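Local coordinates for protein possible galactose mutarotase (Streptomyces platensis subsp. rosaceus, PDB 4RNL) that is of unknown function but probably acts as a galactose mutarotase, interconverting the alpha and beta anomers of an aldose sugar, at residues E11-L16 / V22-L27; R35-T40 / I44-E49. All blocks are in the same frame, centred on the assembly; numbering follows the deposited sequence. Where two conformers were deposited one is given.

Contact 1: residues E11-L16 / V22-L27; sequences EPFGTL and VDRWTL
The Phe13 ring crosses the Arg24 side chain at a slant, CD1 and CE1 meeting CD, NE and CZ, and CE1 comes over one face of the guanidinium, 3.7 Å from Arg24 NH1. The two planes are 32° apart, so the overlap is an inclined one near the guanidinium rim rather than a flat stack. It sits at a classic beta bulge in the hairpin of strands 7-15 and 21-28: Phe13 and Gly14 both face Val22, the CB of Phe13 points toward strand 21-28, and its ring meets Arg24. With CG anti to the backbone N (chi1 -170°), the ring stands up beside Arg24 CB. Arg24 bends at chi3 (66°), which brings NE and CZ against CD1 and CE1, while NH1 is hydrogen-bonded to Gln46 OE1. Replacing Arg24 by an alanine would remove the guanidinium, and this would probably uncover that side of the Phe13 ring and leave Gln46 OE1 without this donor. Val22 CG1 sits at the ring edge, and Val22 CG2 meets Leu16 CG at 4.0 Å. Leu67 of helix 67-72 touches Phe13, Leu16 and Val22. Before the bulge, Glu11 and Arg24 form a hydrogen-bonded pair, with Arg24 N 2.8 Å from Glu11 O. At the bulge the carbonyl of Val22 takes two amides unequally: Phe13 N donates to Val22 O at 2.8 Å, Gly14 N only weakly at 3.4 Å.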
# COMPACT_ATOMS: atom_id res chain seq x y z
N GLU A 11 -14.96 -16.97 -2.61
CA GLU A 11 -16.21 -16.96 -3.36
C GLU A 11 -16.08 -16.02 -4.56
O GLU A 11 -15.24 -15.13 -4.55
CB GLU A 11 -17.39 -16.52 -2.48
CG GLU A 11 -17.65 -17.39 -1.24
CD GLU A 11 -18.10 -18.82 -1.57
OE1 GLU A 11 -18.44 -19.10 -2.74
OE2 GLU A 11 -18.11 -19.66 -0.65
N PRO A 12 -16.89 -16.24 -5.61
CA PRO A 12 -16.84 -15.30 -6.74
C PRO A 12 -17.22 -13.90 -6.26
O PRO A 12 -18.07 -13.78 -5.37
CB PRO A 12 -17.92 -15.84 -7.68
CG PRO A 12 -18.01 -17.30 -7.36
CD PRO A 12 -17.76 -17.40 -5.88
N PHE A 13 -16.60 -12.87 -6.83
CA PHE A 13 -16.89 -11.49 -6.45
C PHE A 13 -17.42 -10.67 -7.62
O PHE A 13 -17.85 -9.53 -7.45
CB PHE A 13 -15.63 -10.82 -5.87
CG PHE A 13 -15.90 -9.47 -5.23
CD1 PHE A 13 -16.79 -9.37 -4.16
CD2 PHE A 13 -15.26 -8.33 -5.68
CE1 PHE A 13 -17.05 -8.14 -3.56
CE2 PHE A 13 -15.50 -7.09 -5.08
CZ PHE A 13 -16.40 -6.99 -4.02
N GLY A 14 -17.41 -11.27 -8.81
CA GLY A 14 -18.04 -10.68 -9.98
C GLY A 14 -17.15 -10.78 -11.21
O GLY A 14 -16.17 -11.52 -11.19
N THR A 15 -17.49 -10.05 -12.26
CA THR A 15 -16.65 -10.03 -13.46
C THR A 15 -16.32 -8.60 -13.86
O THR A 15 -17.15 -7.70 -13.74
CB THR A 15 -17.37 -10.68 -14.66
OG1 THR A 15 -18.58 -9.96 -14.93
CG2 THR A 15 -17.72 -12.12 -14.37
N LEU A 16 -15.10 -8.39 -14.35
CA LEU A 16 -14.73 -7.11 -14.93
C LEU A 16 -15.50 -6.91 -16.22
O LEU A 16 -16.15 -7.84 -16.72
CB LEU A 16 -13.22 -7.05 -15.20
CG LEU A 16 -12.32 -7.15 -13.95
CD1 LEU A 16 -10.85 -7.11 -14.34
CD2 LEU A 16 -12.66 -6.04 -12.96
N VAL A 22 -13.42 -12.44 -11.09
CA VAL A 22 -12.68 -11.99 -9.91
C VAL A 22 -13.23 -12.73 -8.70
O VAL A 22 -14.44 -12.89 -8.56
CB VAL A 22 -12.86 -10.46 -9.71
CG1 VAL A 22 -12.20 -10.00 -8.41
CG2 VAL A 22 -12.30 -9.70 -10.92
N ASP A 23 -12.33 -13.22 -7.84
CA ASP A 23 -12.72 -13.90 -6.61
C ASP A 23 -12.42 -13.03 -5.39
O ASP A 23 -11.52 -12.19 -5.43
CB ASP A 23 -11.95 -15.22 -6.46
CG ASP A 23 -12.51 -16.33 -7.31
OD1 ASP A 23 -13.68 -16.24 -7.75
OD2 ASP A 23 -11.77 -17.33 -7.51
N ARG A 24 -13.17 -13.24 -4.32
CA ARG A 24 -12.88 -12.59 -3.03
C ARG A 24 -12.47 -13.64 -2.00
O ARG A 24 -13.20 -14.60 -1.77
CB ARG A 24 -14.07 -11.78 -2.52
CG ARG A 24 -13.79 -11.06 -1.19
CD ARG A 24 -14.82 -10.00 -0.86
NE ARG A 24 -16.14 -10.57 -0.60
CZ ARG A 24 -17.18 -9.88 -0.14
NH1 ARG A 24 -17.05 -8.58 0.11
NH2 ARG A 24 -18.35 -10.48 0.07
N TRP A 25 -11.30 -13.46 -1.40
CA TRP A 25 -10.82 -14.39 -0.38
C TRP A 25 -11.04 -13.77 0.99
O TRP A 25 -10.72 -12.60 1.21
CB TRP A 25 -9.34 -14.67 -0.59
CG TRP A 25 -9.08 -15.53 -1.80
CD1 TRP A 25 -9.11 -15.15 -3.11
CD2 TRP A 25 -8.74 -16.93 -1.79
NE1 TRP A 25 -8.81 -16.23 -3.92
CE2 TRP A 25 -8.59 -17.33 -3.14
CE3 TRP A 25 -8.57 -17.88 -0.78
CZ2 TRP A 25 -8.27 -18.64 -3.49
CZ3 TRP A 25 -8.24 -19.18 -1.13
CH2 TRP A 25 -8.10 -19.55 -2.48
N THR A 26 -11.61 -14.55 1.91
CA THR A 26 -11.89 -14.06 3.25
C THR A 26 -10.99 -14.76 4.25
O THR A 26 -10.95 -15.99 4.31
CB THR A 26 -13.35 -14.29 3.66
OG1 THR A 26 -14.21 -13.56 2.78
CG2 THR A 26 -13.59 -13.80 5.08
N LEU A 27 -10.24 -13.96 5.01
CA LEU A 27 -9.38 -14.48 6.08
C LEU A 27 -10.03 -14.06 7.39
O LEU A 27 -10.28 -12.87 7.61
CB LEU A 27 -7.98 -13.86 5.98
CG LEU A 27 -6.99 -14.40 4.93
CD1 LEU A 27 -7.58 -14.50 3.54
CD2 LEU A 27 -5.74 -13.54 4.89

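Contact 2: residues R35-T40 / I44-E49; sequences RVRVLT and IVQTVE
Arg35 runs beside Glu49, both side chains pointing the same way, and every carbon from CB to CD stays close to one carboxylate oxygen: CB and CG each lie 3.6 Å from Glu49 OE2. The chain then bends at chi3 (57°), bringing NE round to that oxygen in a nearly straight bond, Arg35 NE to Glu49 OE2 2.7 Å. At the tip, Arg35 NH2 reaches Glu49 OE1 at 3.0 Å. This is a side-on, two-nitrogen salt bridge; both oxygens are met on their syn sides, close to the guanidinium plane but with the nitrogens tilted out of the carboxylate plane. Arg37, extended from CG to NE, crosses Thr47, its CG 3.3 Å from Thr47 OG1, and NH1 makes a weak hydrogen bond to that hydroxyl. Glu49 OE2 lies above the Arg37 guanidinium, a long salt bridge of charge alone, while Arg37 NH2 sits over a face of the Arg35 guanidinium. The shared carboxylate probably offsets the closeness of these two cations. One water joins Glu49 OE2, Thr47 OG1 and, weakly, Arg35 O. The face carrying Val36, Val38, Val45 and Val48 is apolar, Val36 CG1 meeting Val45 CG1 at 4.1 Å. Near the turn, Leu39 CD1 packs on Ile44 CG2, and Leu39 CD2 lies 4.0 Å from Gln46 CB; Gln46 NE2 bonds to the carbonyl of Phe64. Gln46 and Thr47 both face Arg37, the classic beta bulge of an antiparallel hairpin, here within the beta-rich aldose 1-epimerase fold.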
# COMPACT_ATOMS: atom_id res chain seq x y z
N ARG A 35 -11.07 -9.78 10.45
CA ARG A 35 -11.54 -10.33 9.19
C ARG A 35 -10.95 -9.43 8.11
O ARG A 35 -11.07 -8.19 8.17
CB ARG A 35 -13.07 -10.38 9.10
CG ARG A 35 -13.56 -10.97 7.77
CD ARG A 35 -15.02 -11.40 7.81
NE ARG A 35 -15.91 -10.32 8.19
CZ ARG A 35 -17.13 -10.50 8.68
NH1 ARG A 35 -17.61 -11.73 8.83
NH2 ARG A 35 -17.88 -9.45 9.01
N VAL A 36 -10.27 -10.05 7.15
CA VAL A 36 -9.68 -9.34 6.04
C VAL A 36 -10.18 -10.00 4.77
O VAL A 36 -10.20 -11.22 4.66
CB VAL A 36 -8.14 -9.43 6.09
CG1 VAL A 36 -7.52 -8.79 4.83
CG2 VAL A 36 -7.60 -8.74 7.36
N ARG A 37 -10.62 -9.19 3.81
CA ARG A 37 -11.03 -9.74 2.52
C ARG A 37 -10.12 -9.20 1.42
O ARG A 37 -9.84 -8.00 1.39
CB ARG A 37 -12.49 -9.39 2.23
CG ARG A 37 -13.47 -9.92 3.27
CD ARG A 37 -14.91 -9.69 2.84
NE ARG A 37 -15.85 -10.16 3.85
CZ ARG A 37 -16.58 -9.35 4.62
NH1 ARG A 37 -16.49 -8.03 4.47
NH2 ARG A 37 -17.41 -9.86 5.52
N VAL A 38 -9.69 -10.09 0.53
CA VAL A 38 -8.71 -9.76 -0.51
C VAL A 38 -9.26 -10.19 -1.87
O VAL A 38 -9.79 -11.30 -2.02
CB VAL A 38 -7.37 -10.48 -0.27
CG1 VAL A 38 -6.37 -10.14 -1.37
CG2 VAL A 38 -6.79 -10.10 1.10
N LEU A 39 -9.16 -9.30 -2.85
CA LEU A 39 -9.68 -9.59 -4.19
C LEU A 39 -8.57 -10.03 -5.12
O LEU A 39 -7.45 -9.55 -5.01
CB LEU A 39 -10.33 -8.34 -4.79
CG LEU A 39 -11.30 -7.55 -3.92
CD1 LEU A 39 -11.83 -6.38 -4.74
CD2 LEU A 39 -12.45 -8.43 -3.42
N THR A 40 -8.87 -10.94 -6.05
CA THR A 40 -7.87 -11.31 -7.06
C THR A 40 -7.66 -10.17 -8.05
O THR A 40 -6.66 -10.14 -8.78
CB THR A 40 -8.24 -12.59 -7.81
OG1 THR A 40 -9.52 -12.43 -8.45
CG2 THR A 40 -8.29 -13.78 -6.86
N ILE A 44 -6.48 -6.36 -4.24
CA ILE A 44 -7.09 -5.33 -3.42
C ILE A 44 -7.52 -5.85 -2.05
O ILE A 44 -8.21 -6.85 -1.94
CB ILE A 44 -8.30 -4.70 -4.15
CG1 ILE A 44 -7.80 -3.73 -5.23
CG2 ILE A 44 -9.18 -3.92 -3.17
CD1 ILE A 44 -8.84 -3.48 -6.33
N VAL A 45 -7.08 -5.17 -0.99
CA VAL A 45 -7.62 -5.44 0.33
C VAL A 45 -8.94 -4.68 0.42
O VAL A 45 -8.96 -3.45 0.59
CB VAL A 45 -6.63 -4.98 1.43
CG1 VAL A 45 -7.24 -5.20 2.82
CG2 VAL A 45 -5.31 -5.73 1.31
N GLN A 46 -10.04 -5.41 0.28
CA GLN A 46 -11.36 -4.79 0.18
C GLN A 46 -11.87 -4.34 1.54
O GLN A 46 -12.44 -3.26 1.67
CB GLN A 46 -12.37 -5.76 -0.43
CG GLN A 46 -13.66 -5.07 -0.82
CD GLN A 46 -14.87 -5.81 -0.31
OE1 GLN A 46 -14.76 -6.94 0.16
NE2 GLN A 46 -16.03 -5.17 -0.39
N THR A 47 -11.67 -5.18 2.56
CA THR A 47 -12.08 -4.81 3.91
C THR A 47 -11.11 -5.32 4.98
O THR A 47 -10.46 -6.35 4.81
CB THR A 47 -13.51 -5.31 4.26
OG1 THR A 47 -13.62 -6.70 3.94
CG2 THR A 47 -14.59 -4.53 3.51
N VAL A 48 -11.04 -4.58 6.07
CA VAL A 48 -10.28 -4.94 7.26
C VAL A 48 -11.18 -4.63 8.46
O VAL A 48 -11.61 -3.49 8.64
CB VAL A 48 -8.98 -4.11 7.38
CG1 VAL A 48 -8.30 -4.38 8.70
CG2 VAL A 48 -8.03 -4.41 6.22
N GLU A 49 -11.48 -5.65 9.26
CA GLU A 49 -12.34 -5.47 10.42
C GLU A 49 -11.61 -5.87 11.69
O GLU A 49 -10.98 -6.93 11.74
CB GLU A 49 -13.62 -6.31 10.27
CG GLU A 49 -14.53 -5.79 9.16
CD GLU A 49 -15.55 -6.82 8.71
OE1 GLU A 49 -16.70 -6.74 9.17
OE2 GLU A 49 -15.19 -7.71 7.91
O HOH W 1 -13.18 -7.62 6.34
O HOH W 2 -17.95 -5.66 6.12

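In the fold
Contacts 1 and 2 are successive hairpins of one antiparallel sheet, strands 7-15, 21-28, 35-39 and 45-51 in order, with their centres about 10 Å apart. The seam is the pairing of strands 21-28 and 35-39: Trp25 N lies 2.7 Å from Val38 O and Leu27 N 2.8 Å from Val36 O, both probable hydrogen bonds. Side chains cross it too, Phe13 CD2 packing 3.6 Å from Leu39 CD2, and Arg24 bridges the two contacts. The centre of contact 1 lies about 20 Å from the chain centre, that of contact 2 about 13 Å. Strand 57-59 continues the sheet beyond 45-51, with Arg57 and Gln59 touching Glu49.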